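Local coordinates for thrombospondin related anonymous protein (Plasmodium falciparum, PDB 4F1J), which probably acts as a membrane-anchored adhesin of the malaria parasite, engaging its ligands through a metal-binding von Willebrand factor A domain, at residues L13-S19 and I120-G124; R91-S95 and P126-S132; K145-F149 and N160-V164. Where two conformers were deposited one is given. Numbering follows the deposited sequence.

Contact 1 of 3, residues L13-S19 and I120-G124; sequences LMDCSGS and ILTDG. With MG (magnesium ion), chain C; EDO (1,2-ethanediol), chain J.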
loop_
_atom_site.group_PDB
_atom_site.type_symbol
_atom_site.label_atom_id
_atom_site.label_comp_id
_atom_site.label_asym_id
_atom_site.label_seq_id
_atom_site.Cartn_x
_atom_site.Cartn_y
_atom_site.Cartn_z
ATOM N N LEU A 13 -0.230 1.353 -2.456
ATOM C CA LEU A 13 0.375 0.915 -3.709
ATOM C C LEU A 13 -0.046 -0.530 -3.896
ATOM O O LEU A 13 0.377 -1.415 -3.142
ATOM C CB LEU A 13 1.922 1.011 -3.683
ATOM C CG LEU A 13 2.564 2.275 -3.124
ATOM C CD1 LEU A 13 4.056 2.324 -3.421
ATOM C CD2 LEU A 13 1.910 3.572 -3.538
ATOM N N MET A 14 -0.893 -0.760 -4.900
ATOM C CA MET A 14 -1.556 -2.062 -5.053
ATOM C C MET A 14 -1.012 -2.793 -6.284
ATOM O O MET A 14 -1.241 -2.379 -7.406
ATOM C CB MET A 14 -3.061 -1.842 -5.159
ATOM C CG MET A 14 -3.852 -3.101 -5.296
ATOM S SD MET A 14 -5.610 -2.707 -5.319
ATOM C CE MET A 14 -6.345 -4.355 -5.196
ATOM N N ASP A 15 -0.249 -3.849 -6.030
ATOM C CA ASP A 15 0.305 -4.732 -7.050
ATOM C C ASP A 15 -0.857 -5.293 -7.872
ATOM O O ASP A 15 -1.822 -5.813 -7.298
ATOM C CB ASP A 15 1.066 -5.812 -6.301
ATOM C CG ASP A 15 1.676 -6.909 -7.179
ATOM O OD1 ASP A 15 1.166 -7.239 -8.267
ATOM O OD2 ASP A 15 2.645 -7.491 -6.656
ATOM N N CYS A 16 -0.786 -5.162 -9.198
ATOM C CA CYS A 16 -1.844 -5.707 -10.091
ATOM C C CYS A 16 -1.249 -6.659 -11.148
ATOM O O CYS A 16 -1.812 -6.850 -12.229
ATOM C CB CYS A 16 -2.650 -4.578 -10.741
ATOM S SG CYS A 16 -1.715 -3.468 -11.801
ATOM N N SER A 17 -0.155 -7.297 -10.758
ATOM C CA SER A 17 0.633 -8.178 -11.637
ATOM C C SER A 17 -0.173 -9.401 -12.091
ATOM O O SER A 17 -1.099 -9.861 -11.401
ATOM C CB SER A 17 1.905 -8.656 -10.942
ATOM O OG SER A 17 1.661 -9.367 -9.745
ATOM N N GLY A 18 0.215 -9.937 -13.248
ATOM C CA GLY A 18 -0.509 -11.092 -13.839
ATOM C C GLY A 18 -0.548 -12.344 -12.973
ATOM O O GLY A 18 -1.520 -13.121 -13.025
ATOM N N SER A 19 0.460 -12.520 -12.128
ATOM C CA SER A 19 0.559 -13.660 -11.213
ATOM C C SER A 19 -0.651 -13.835 -10.307
ATOM O O SER A 19 -0.948 -14.947 -9.841
ATOM C CB SER A 19 1.770 -13.475 -10.320
ATOM O OG SER A 19 1.598 -12.298 -9.561
ATOM N N ILE A 120 1.971 -1.133 0.940
ATOM C CA ILE A 120 2.104 -1.940 -0.273
ATOM C C ILE A 120 1.310 -3.249 -0.090
ATOM O O ILE A 120 1.507 -3.958 0.890
ATOM C CB ILE A 120 3.588 -2.272 -0.555
ATOM C CG1 ILE A 120 4.378 -1.028 -0.961
ATOM C CG2 ILE A 120 3.671 -3.333 -1.644
ATOM C CD1 ILE A 120 5.894 -1.072 -0.573
ATOM N N LEU A 121 0.432 -3.567 -1.039
ATOM C CA LEU A 121 -0.195 -4.887 -1.143
ATOM C C LEU A 121 0.482 -5.611 -2.316
ATOM O O LEU A 121 0.474 -5.110 -3.433
ATOM C CB LEU A 121 -1.698 -4.767 -1.380
ATOM C CG LEU A 121 -2.526 -3.875 -0.447
ATOM C CD1 LEU A 121 -4.014 -3.968 -0.848
ATOM C CD2 LEU A 121 -2.272 -4.211 1.002
ATOM N N THR A 122 1.147 -6.740 -2.058
ATOM C CA THR A 122 1.909 -7.383 -3.145
ATOM C C THR A 122 1.858 -8.890 -3.059
ATOM O O THR A 122 1.792 -9.442 -1.985
ATOM C CB THR A 122 3.379 -6.885 -3.164
ATOM O OG1 THR A 122 4.045 -7.294 -4.385
ATOM C CG2 THR A 122 4.148 -7.345 -1.921
ATOM N N ASP A 123 1.940 -9.548 -4.212
ATOM C CA ASP A 123 2.021 -11.020 -4.255
ATOM C C ASP A 123 3.346 -11.511 -4.853
ATOM O O ASP A 123 3.454 -12.677 -5.247
ATOM C CB ASP A 123 0.851 -11.581 -5.056
ATOM C CG ASP A 123 1.106 -11.639 -6.550
ATOM O OD1 ASP A 123 1.832 -10.758 -7.112
ATOM O OD2 ASP A 123 0.512 -12.542 -7.170
ATOM N N GLY A 124 4.328 -10.623 -4.940
ATOM C CA GLY A 124 5.593 -10.958 -5.589
ATOM C C GLY A 124 6.780 -10.189 -5.064
ATOM O O GLY A 124 6.708 -9.477 -4.057
HETATM MG MG MG C . 2.955 -10.891 -8.830
HETATM C C1 EDO J . -1.480 -8.295 -4.324
HETATM O O1 EDO J . -0.741 -8.303 -5.550
HETATM C C2 EDO J . -2.873 -7.716 -4.554
HETATM O O2 EDO J . -2.835 -6.353 -4.951
HETATM O O HOH W 1 4.045 -9.251 -7.997
HETATM O O HOH W 2 4.013 -12.458 -8.088
HETATM O O HOH W 3 4.114 -11.096 -10.422
#

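Contact 2 of 3, residues R91-S95 and P126-S132; sequences RTNLS and PDSIQDS. With MG (magnesium ion), chain H; EDO (1,2-ethanediol), chain O.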
loop_
_atom_site.group_PDB
_atom_site.type_symbol
_atom_site.label_atom_id
_atom_site.label_comp_id
_atom_site.label_asym_id
_atom_site.label_seq_id
_atom_site.Cartn_x
_atom_site.Cartn_y
_atom_site.Cartn_z
ATOM N N ARG A 91 4.083 -7.197 -14.927
ATOM C CA ARG A 91 5.180 -7.539 -14.015
ATOM C C ARG A 91 5.048 -6.811 -12.679
ATOM O O ARG A 91 3.935 -6.583 -12.259
ATOM C CB ARG A 91 6.543 -7.343 -14.712
ATOM C CG ARG A 91 6.815 -5.983 -15.285
ATOM C CD ARG A 91 8.158 -5.974 -16.046
ATOM N NE ARG A 91 8.560 -4.632 -16.449
ATOM C CZ ARG A 91 9.130 -3.722 -15.641
ATOM N NH1 ARG A 91 9.373 -3.966 -14.351
ATOM N NH2 ARG A 91 9.473 -2.542 -16.128
ATOM N N THR A 92 6.150 -6.512 -11.995
ATOM C CA THR A 92 6.080 -5.972 -10.619
ATOM C C THR A 92 7.030 -4.786 -10.451
ATOM O O THR A 92 8.076 -4.901 -9.789
ATOM C CB THR A 92 6.398 -7.078 -9.592
ATOM O OG1 THR A 92 5.639 -8.264 -9.913
ATOM C CG2 THR A 92 6.109 -6.627 -8.158
ATOM N N ASN A 93 6.633 -3.657 -11.034
ATOM C CA ASN A 93 7.462 -2.458 -11.036
ATOM C C ASN A 93 7.167 -1.650 -9.768
ATOM O O ASN A 93 6.616 -0.546 -9.829
ATOM C CB ASN A 93 7.177 -1.646 -12.286
ATOM C CG ASN A 93 8.225 -0.574 -12.574
ATOM O OD1 ASN A 93 9.057 -0.222 -11.742
ATOM N ND2 ASN A 93 8.145 -0.031 -13.763
ATOM N N LEU A 94 7.566 -2.207 -8.630
ATOM C CA LEU A 94 7.417 -1.522 -7.340
ATOM C C LEU A 94 8.194 -0.218 -7.321
ATOM O O LEU A 94 7.737 0.775 -6.743
ATOM C CB LEU A 94 7.894 -2.402 -6.182
ATOM C CG LEU A 94 7.795 -1.758 -4.784
ATOM C CD1 LEU A 94 6.374 -1.381 -4.482
ATOM C CD2 LEU A 94 8.379 -2.686 -3.709
ATOM N N SER A 95 9.370 -0.196 -7.936
ATOM C CA SER A 95 10.198 1.005 -7.875
ATOM C C SER A 95 9.506 2.206 -8.541
ATOM O O SER A 95 9.592 3.312 -8.018
ATOM C CB SER A 95 11.607 0.736 -8.427
ATOM O OG SER A 95 11.566 0.416 -9.814
ATOM N N PRO A 126 9.831 -7.429 -6.212
ATOM C CA PRO A 126 10.021 -6.398 -7.208
ATOM C C PRO A 126 10.958 -6.833 -8.338
ATOM O O PRO A 126 11.902 -7.594 -8.111
ATOM C CB PRO A 126 10.676 -5.252 -6.426
ATOM C CG PRO A 126 10.400 -5.545 -5.026
ATOM C CD PRO A 126 10.277 -6.993 -4.875
ATOM N N ASP A 127 10.688 -6.337 -9.536
ATOM C CA ASP A 127 11.533 -6.653 -10.688
ATOM C C ASP A 127 12.953 -6.165 -10.488
ATOM O O ASP A 127 13.906 -6.790 -10.987
ATOM C CB ASP A 127 10.902 -6.114 -11.941
ATOM C CG ASP A 127 9.581 -6.837 -12.283
ATOM O OD1 ASP A 127 9.408 -8.053 -12.030
ATOM O OD2 ASP A 127 8.715 -6.159 -12.794
ATOM N N SER A 128 13.098 -5.078 -9.728
ATOM C CA SER A 128 14.408 -4.567 -9.326
ATOM C C SER A 128 14.430 -4.316 -7.827
ATOM O O SER A 128 13.999 -3.263 -7.351
ATOM C CB SER A 128 14.746 -3.295 -10.095
ATOM O OG SER A 128 15.937 -2.691 -9.602
ATOM N N ILE A 129 14.968 -5.275 -7.080
ATOM C CA ILE A 129 15.167 -5.072 -5.645
ATOM C C ILE A 129 16.110 -3.875 -5.400
ATOM O O ILE A 129 15.855 -3.068 -4.497
ATOM C CB ILE A 129 15.567 -6.411 -4.943
ATOM C CG1 ILE A 129 14.345 -7.320 -4.932
ATOM C CG2 ILE A 129 16.081 -6.182 -3.506
ATOM C CD1 ILE A 129 14.628 -8.709 -4.625
ATOM N N GLN A 130 17.135 -3.731 -6.238
ATOM C CA GLN A 130 18.057 -2.595 -6.132
ATOM C C GLN A 130 17.339 -1.240 -6.217
ATOM O O GLN A 130 17.515 -0.388 -5.312
ATOM C CB GLN A 130 19.143 -2.667 -7.207
ATOM C CG GLN A 130 20.328 -1.732 -6.973
ATOM C CD GLN A 130 21.259 -2.199 -5.866
ATOM O OE1 GLN A 130 21.353 -3.394 -5.576
ATOM N NE2 GLN A 130 21.960 -1.255 -5.250
ATOM N N ASP A 131 16.539 -1.025 -7.263
ATOM C CA ASP A 131 15.869 0.252 -7.419
ATOM C C ASP A 131 14.735 0.435 -6.416
ATOM O O ASP A 131 14.440 1.553 -6.017
ATOM C CB ASP A 131 15.334 0.448 -8.829
ATOM C CG ASP A 131 15.185 1.908 -9.169
ATOM O OD1 ASP A 131 16.098 2.688 -8.793
ATOM O OD2 ASP A 131 14.164 2.279 -9.785
ATOM N N SER A 132 14.106 -0.660 -6.006
ATOM C CA SER A 132 13.035 -0.579 -5.008
ATOM C C SER A 132 13.618 -0.146 -3.653
ATOM O O SER A 132 13.067 0.728 -2.944
ATOM C CB SER A 132 12.311 -1.924 -4.873
ATOM O OG SER A 132 11.514 -2.179 -6.021
HETATM MG MG MG H . 12.823 1.507 -11.174
HETATM C C1 EDO O . 19.224 -5.583 -9.811
HETATM O O1 EDO O . 18.008 -5.692 -9.064
HETATM C C2 EDO O . 19.030 -5.031 -11.238
HETATM O O2 EDO O . 18.016 -4.013 -11.373
HETATM O O HOH W 4 7.109 -9.525 -11.980
HETATM O O HOH W 5 11.272 0.874 -12.528
HETATM O O HOH W 6 11.873 3.231 -10.764
HETATM O O HOH W 7 13.818 2.566 -12.673
HETATM O O HOH W 8 13.651 -0.279 -11.568
#

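Contact 3 of 3, residues K145-F149 and N160-V164; sequences KIAVF and NRFLV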
loop_
_atom_site.group_PDB
_atom_site.type_symbol
_atom_site.label_atom_id
_atom_site.label_comp_id
_atom_site.label_asym_id
_atom_site.label_seq_id
_atom_site.Cartn_x
_atom_site.Cartn_y
_atom_site.Cartn_z
ATOM N N LYS A 145 7.330 6.216 6.407
ATOM C CA LYS A 145 7.293 4.860 6.890
ATOM C C LYS A 145 6.652 3.983 5.803
ATOM O O LYS A 145 5.742 4.430 5.113
ATOM C CB LYS A 145 6.516 4.759 8.201
ATOM C CG LYS A 145 7.327 5.272 9.378
ATOM C CD LYS A 145 6.749 4.917 10.731
ATOM C CE LYS A 145 7.727 5.337 11.849
ATOM N NZ LYS A 145 7.094 5.537 13.198
ATOM N N ILE A 146 7.128 2.751 5.701
ATOM C CA ILE A 146 6.663 1.817 4.671
ATOM C C ILE A 146 6.176 0.542 5.330
ATOM O O ILE A 146 6.862 -0.020 6.175
ATOM C CB ILE A 146 7.790 1.487 3.663
ATOM C CG1 ILE A 146 8.345 2.788 3.010
ATOM C CG2 ILE A 146 7.271 0.464 2.600
ATOM C CD1 ILE A 146 9.579 2.564 2.083
ATOM N N ALA A 147 4.971 0.104 4.960
ATOM C CA ALA A 147 4.395 -1.156 5.430
ATOM C C ALA A 147 4.115 -2.048 4.236
ATOM O O ALA A 147 3.810 -1.549 3.167
ATOM C CB ALA A 147 3.108 -0.900 6.234
ATOM N N VAL A 148 4.206 -3.359 4.433
ATOM C CA VAL A 148 3.954 -4.319 3.370
ATOM C C VAL A 148 3.038 -5.448 3.841
ATOM O O VAL A 148 3.257 -6.077 4.883
ATOM C CB VAL A 148 5.256 -4.951 2.821
ATOM C CG1 VAL A 148 4.932 -6.050 1.800
ATOM C CG2 VAL A 148 6.175 -3.884 2.172
ATOM N N PHE A 149 2.036 -5.730 3.026
ATOM C CA PHE A 149 1.120 -6.858 3.237
ATOM C C PHE A 149 1.362 -7.814 2.072
ATOM O O PHE A 149 0.986 -7.525 0.933
ATOM C CB PHE A 149 -0.324 -6.347 3.255
ATOM C CG PHE A 149 -1.365 -7.395 3.615
ATOM C CD1 PHE A 149 -1.931 -8.191 2.626
ATOM C CD2 PHE A 149 -1.805 -7.544 4.928
ATOM C CE1 PHE A 149 -2.911 -9.125 2.927
ATOM C CE2 PHE A 149 -2.782 -8.496 5.241
ATOM C CZ PHE A 149 -3.338 -9.268 4.250
ATOM N N ASN A 160 10.622 -8.316 2.016
ATOM C CA ASN A 160 9.558 -7.452 2.525
ATOM C C ASN A 160 9.935 -6.843 3.882
ATOM O O ASN A 160 9.701 -5.668 4.137
ATOM C CB ASN A 160 8.263 -8.233 2.661
ATOM C CG ASN A 160 7.685 -8.679 1.324
ATOM O OD1 ASN A 160 7.990 -8.137 0.262
ATOM N ND2 ASN A 160 6.856 -9.703 1.385
ATOM N N ARG A 161 10.511 -7.664 4.760
ATOM C CA ARG A 161 10.948 -7.211 6.069
ATOM C C ARG A 161 12.059 -6.172 5.973
ATOM O O ARG A 161 11.982 -5.158 6.662
ATOM C CB ARG A 161 11.327 -8.415 6.934
ATOM C CG ARG A 161 10.089 -9.206 7.403
ATOM C CD ARG A 161 10.464 -10.477 8.159
ATOM N NE ARG A 161 11.148 -10.137 9.397
ATOM C CZ ARG A 161 10.601 -10.137 10.616
ATOM N NH1 ARG A 161 9.360 -10.549 10.836
ATOM N NH2 ARG A 161 11.338 -9.763 11.639
ATOM N N PHE A 162 13.040 -6.400 5.088
ATOM C CA PHE A 162 14.137 -5.443 4.841
ATOM C C PHE A 162 13.519 -4.093 4.383
ATOM O O PHE A 162 13.861 -3.011 4.902
ATOM C CB PHE A 162 15.101 -5.915 3.719
ATOM C CG PHE A 162 16.132 -6.963 4.101
ATOM C CD1 PHE A 162 17.008 -6.777 5.167
ATOM C CD2 PHE A 162 16.323 -8.088 3.268
ATOM C CE1 PHE A 162 17.996 -7.726 5.460
ATOM C CE2 PHE A 162 17.313 -9.048 3.549
ATOM C CZ PHE A 162 18.148 -8.863 4.642
ATOM N N LEU A 163 12.591 -4.175 3.424
ATOM C CA LEU A 163 11.928 -2.975 2.870
ATOM C C LEU A 163 11.290 -2.080 3.927
ATOM O O LEU A 163 11.393 -0.849 3.830
ATOM C CB LEU A 163 10.877 -3.341 1.823
ATOM C CG LEU A 163 10.382 -2.172 0.975
ATOM C CD1 LEU A 163 11.513 -1.676 0.126
ATOM C CD2 LEU A 163 9.194 -2.626 0.126
ATOM N N VAL A 164 10.653 -2.684 4.931
ATOM C CA VAL A 164 9.928 -1.934 5.964
ATOM C C VAL A 164 10.811 -1.591 7.163
ATOM O O VAL A 164 10.328 -1.009 8.112
ATOM C CB VAL A 164 8.635 -2.676 6.410
ATOM C CG1 VAL A 164 7.739 -2.982 5.185
ATOM C CG2 VAL A 164 8.935 -3.942 7.167
HETATM O O HOH W 9 9.335 1.744 7.351
#

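Contact 1 of 3, residues L13-S19 and I120-G124
A magnesium ion with six oxygen ligands, three of them water, joins the ends of two neighbouring strands whose sequences lie a hundred residues apart. S17 OG (2.2 Å), S19 OG (2.1 Å) and D123 OD1 (2.1 Å) are the protein ligands of Mg, so the serines come from one segment and the aspartate from the other. The second oxygen of the aspartate stays off the metal: D123 OD2 accepts a hydrogen bond from S19 OG at 2.6 Å. D15 serves the site without touching the ion. Its OD1 accepts from S17 N (2.8 Å), which makes an Asx turn, and from S17 OG (2.6 Å), thereby fixing a ligand serine. Its OD2 reaches across to accept from T122 OG1 (2.7 Å) and D123 N (3.3 Å), and a metal-bound water donates to D15 OD2 at 2.6 Å. D15 is thus a second-shell residue, which T122 OG1 helps hold.

Behind the metal the backbones run parallel, their short axes 4.9 Å apart and at 3°. L121 N donates to L13 O and D15 N to L121 O, both at 3.0 Å, the ladder expected of parallel strands. M14 and L121 project to one face of the sheet, toward helix 22-38; L13 and I120 project to the other, where L13 CD1 and I120 CG1 lie 4.2 Å apart. DCSGS is the DxSxS motif of the von Willebrand factor A metal ion-dependent adhesion site (MIDAS), completed by D123 from the loop after the neighbouring strand and probably by T92 of a third loop, at the C-terminal ends of the central parallel strands.

Contact 2 of 3, residues R91-S95 and P126-S132
R91 opens the segment by extending its guanidinium to D127: R91 NH1 donates to D127 OD2 at 2.8 Å, a salt bridge made at the edge of the guanidinium group. The next residue uses the same carboxylate oxygen, for T92 N donates to D127 OD2 at 2.7 Å, while D127 N returns a bond to T92 O at 3.0 Å. These bonds set the loop carrying T92, whose side chain comes within about 4 Å of the magnesium of contact 1, consistent with its being the MIDAS threonine; a water donating to D127 OD1 (2.7 Å) lies 2.8 Å from T92 OG1. N93, centre of an inverse gamma turn and N-cap of helix 94-106, accepts from D96 N through N93 OD1, while N93 ND2 donates to N56 O. L94 turns inward, bringing its CD2 to 3.7 Å from P126 CG. Finally S95, in the first turn of the helix, shares a second magnesium with D131: S95 OG and D131 OD2 each lie 2.1 Å from Mg, and four waters complete its shell. D131 is held by the other helix start, where D131 N donates to S128 OG (2.9 Å), the N-cap. The contact thus joins the N-terminal ends of helices 94-106 and 129-141, with T92 and L94 against F54 of strand 47-54, and L94 and P126 meeting L163 and F159, respectively, of helix 157-163.

Contact 3 of 3, residues K145-F149 and N160-V164
This is apolar packing of a helix end on a strand, within the beta-alpha-beta unit formed by strand 145-151, helix 157-163 and strand 176-179 of the Rossmann-like domain. Along the strand, I146 and V148 face the helix while A147 and F149 turn to the opposite side of the sheet, against helix 184-200. V148 is the better covered of the two: its CG2 lies 3.5 Å from V164 CG1 and 3.9 Å from L163 CD2, and its CG1 approaches N160 CG at 3.8 Å. I146 CG2 meets the same pair more loosely (4.3 Å from V164 CG1 and 4.4 Å from L163 CG), while I146 O lies only 3.2 Å from V164 CB. The amide of N160 finds its partner elsewhere, in Y176 of the next strand. A water accepts from I146 N (2.9 Å) and is placed to donate to V164 O (3.0 Å). With no direct hydrogen bond between the segments, their fit depends mainly on the shapes of branched aliphatic side chains, aided at most by this water.

How the contacts relate
From the N terminus, contact 1 closes the longest loop, bringing strand 8-15 beside strand 115-122. Contact 2, closing a loop of thirty residues, joins the starts of helices 94-106 and 129-141 and crosses contact 1: residues 91-95 fall within the first loop, their partners 126-132 beyond its end. Contact 3 follows in series, closing a loop of ten residues. The order illustrates how an alpha/beta sheet joins distant sequence at its centre and local sequence nearer its edge. Contacts 1 and 2 meet where R91 and T92 pack against S17. Contacts 1 and 3 share the sheet through neighbouring strands 115-122 and 145-151, and I120, L94 and L163 bring all three together in one apolar cluster.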